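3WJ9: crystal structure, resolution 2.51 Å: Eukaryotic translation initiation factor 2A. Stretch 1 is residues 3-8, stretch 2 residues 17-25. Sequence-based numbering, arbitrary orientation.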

# COMPACT_ATOMS: atom_id res chain seq x y z
N GLN A 3 -17.12 -2.69 -16.20
CA GLN A 3 -18.40 -2.00 -16.10
C GLN A 3 -18.19 -0.49 -16.17
O GLN A 3 -18.08 0.09 -17.25
CB GLN A 3 -19.11 -2.37 -14.80
CG GLN A 3 -18.18 -2.75 -13.66
CD GLN A 3 -18.90 -3.38 -12.48
OE1 GLN A 3 -20.11 -3.23 -12.33
NE2 GLN A 3 -18.15 -4.07 -11.64
N LYS A 4 -18.17 0.14 -15.01
CA LYS A 4 -17.84 1.55 -14.88
C LYS A 4 -16.40 1.72 -14.40
O LYS A 4 -15.96 1.03 -13.49
CB LYS A 4 -18.82 2.23 -13.93
CG LYS A 4 -18.90 1.55 -12.57
CD LYS A 4 -19.93 2.19 -11.65
CE LYS A 4 -21.34 1.92 -12.12
NZ LYS A 4 -22.35 2.47 -11.17
N SER A 5 -15.67 2.63 -15.03
CA SER A 5 -14.29 2.89 -14.62
C SER A 5 -14.26 3.95 -13.51
O SER A 5 -13.85 5.08 -13.75
CB SER A 5 -13.45 3.34 -15.81
OG SER A 5 -13.63 2.49 -16.93
N GLN A 6 -14.67 3.57 -12.31
CA GLN A 6 -14.84 4.53 -11.22
C GLN A 6 -13.54 4.85 -10.50
O GLN A 6 -12.71 3.97 -10.27
CB GLN A 6 -15.88 4.03 -10.21
CG GLN A 6 -16.19 5.05 -9.10
CD GLN A 6 -17.12 4.51 -8.02
OE1 GLN A 6 -16.98 4.83 -6.84
NE2 GLN A 6 -18.08 3.68 -8.42
N PHE A 7 -13.38 6.12 -10.15
CA PHE A 7 -12.31 6.56 -9.27
C PHE A 7 -12.87 7.54 -8.25
O PHE A 7 -13.98 8.04 -8.41
CB PHE A 7 -11.17 7.21 -10.07
CG PHE A 7 -11.57 8.45 -10.81
CD1 PHE A 7 -12.04 8.38 -12.11
CD2 PHE A 7 -11.46 9.70 -10.21
CE1 PHE A 7 -12.41 9.53 -12.79
CE2 PHE A 7 -11.83 10.85 -10.88
CZ PHE A 7 -12.30 10.76 -12.18
N ALA A 8 -12.11 7.82 -7.20
CA ALA A 8 -12.53 8.78 -6.19
C ALA A 8 -11.64 10.01 -6.22
O ALA A 8 -10.51 9.95 -6.70
CB ALA A 8 -12.51 8.15 -4.81
N LEU A 17 -17.18 10.49 -5.85
CA LEU A 17 -16.83 9.35 -6.68
C LEU A 17 -17.23 9.67 -8.11
O LEU A 17 -18.21 10.38 -8.34
CB LEU A 17 -17.52 8.08 -6.16
CG LEU A 17 -17.47 7.91 -4.64
CD1 LEU A 17 -18.13 6.61 -4.18
CD2 LEU A 17 -16.04 7.99 -4.12
N VAL A 18 -16.46 9.18 -9.08
CA VAL A 18 -16.70 9.53 -10.48
C VAL A 18 -16.70 8.30 -11.37
O VAL A 18 -15.68 7.62 -11.50
CB VAL A 18 -15.63 10.53 -10.99
CG1 VAL A 18 -15.85 10.83 -12.46
CG2 VAL A 18 -15.65 11.81 -10.18
N ASN A 19 -17.84 8.02 -11.99
CA ASN A 19 -17.93 6.92 -12.94
C ASN A 19 -17.51 7.38 -14.34
O ASN A 19 -18.30 8.01 -15.05
CB ASN A 19 -19.34 6.33 -12.96
CG ASN A 19 -19.69 5.61 -11.68
OD1 ASN A 19 -18.82 5.03 -11.03
ND2 ASN A 19 -20.97 5.64 -11.30
N ALA A 20 -16.27 7.08 -14.71
CA ALA A 20 -15.69 7.57 -15.96
C ALA A 20 -16.41 7.02 -17.19
O ALA A 20 -16.38 7.64 -18.26
CB ALA A 20 -14.21 7.23 -16.02
N SER A 21 -17.04 5.86 -17.04
CA SER A 21 -17.82 5.28 -18.13
C SER A 21 -19.16 6.00 -18.28
O SER A 21 -19.83 5.86 -19.30
CB SER A 21 -18.06 3.79 -17.88
OG SER A 21 -19.15 3.59 -16.99
N GLU A 22 -19.53 6.81 -17.29
CA GLU A 22 -20.87 7.42 -17.23
C GLU A 22 -20.97 8.90 -17.64
O GLU A 22 -21.92 9.59 -17.29
CB GLU A 22 -21.48 7.23 -15.84
CG GLU A 22 -22.37 6.00 -15.73
CD GLU A 22 -22.80 5.71 -14.30
OE1 GLU A 22 -23.49 6.56 -13.71
OE2 GLU A 22 -22.44 4.64 -13.78
N ASN A 23 -19.96 9.38 -18.36
CA ASN A 23 -19.71 10.80 -18.58
C ASN A 23 -19.27 11.50 -17.29
O ASN A 23 -19.60 12.66 -17.04
CB ASN A 23 -20.94 11.50 -19.17
CG ASN A 23 -21.20 11.08 -20.60
OD1 ASN A 23 -22.34 11.11 -21.07
ND2 ASN A 23 -20.15 10.69 -21.31
N TYR A 24 -18.54 10.75 -16.46
CA TYR A 24 -17.91 11.25 -15.26
C TYR A 24 -18.89 11.81 -14.24
O TYR A 24 -18.71 12.90 -13.70
CB TYR A 24 -16.86 12.31 -15.63
CG TYR A 24 -15.75 11.73 -16.47
CD1 TYR A 24 -15.90 11.60 -17.85
CD2 TYR A 24 -14.58 11.27 -15.90
CE1 TYR A 24 -14.90 11.05 -18.63
CE2 TYR A 24 -13.57 10.72 -16.67
CZ TYR A 24 -13.74 10.62 -18.03
OH TYR A 24 -12.74 10.07 -18.81
N ALA A 25 -19.93 11.03 -13.95
CA ALA A 25 -20.94 11.42 -12.97
C ALA A 25 -20.82 10.57 -11.70
O ALA A 25 -20.35 9.44 -11.74
CB ALA A 25 -22.33 11.29 -13.56

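Residues 6-8 and 17-19 form neighbouring antiparallel strands, their N-to-C directions 159° apart and their axes approaching to 4.7 Å. Phe7 and Val18 are the hydrogen-bonded pair of this ladder: Phe7 N donates to Val18 O at 3.1 Å, and Val18 N to Phe7 O at 2.8 Å, both with near-linear geometry. Gln6 with Asn19 and Ala8 with Leu17 are non-hydrogen-bonded pairs, and their CA atoms accordingly lie closer, 4.3 and 4.4 Å apart, than the 5.4 Å between the CA atoms of Phe7 and Val18. The carbonyls also receive CA-H...O contacts, Gln6 CA lying 3.2 Å from Val18 O and Leu17 CA 3.6 Å from Phe7 O. Ala20 N also donates to Ser5 O at 3.3 Å, with a 151° angle at hydrogen, carrying the backbone pairing one step further.

The side chains of Phe7 and Val18 share one face of the sheet. Phe7, with chi1 in the p well, brings its ring against its partner: Val18 CB sits over the ring face, 3.8 Å from the centroid and 23° off the normal, a CH-pi arrangement. The ring edge meets Tyr24, with Phe7 CE1 4.2 Å from Tyr24 CD2, and Ala20 CB lies near the same ring plane.

Gln6, Ala8, Leu17 and Asn19 occupy the other face. Ala8 CB packs against Leu17 CD2 at 3.6 Å, while Gln6 NE2 makes a weak hydrogen bond to Asn19 OD1 at 3.0 Å, its 122° angle at hydrogen far from linear. Lys4 reaches past Asn19, its CD 3.1 Å from Asn19 OD1, to form a salt bridge in which NZ lies 3.4 Å from Glu22 OE2; the accompanying hydrogen bond is weak at this length. Nearer the backbone, Lys4 CA and Ser21 OG approach to 3.2 Å.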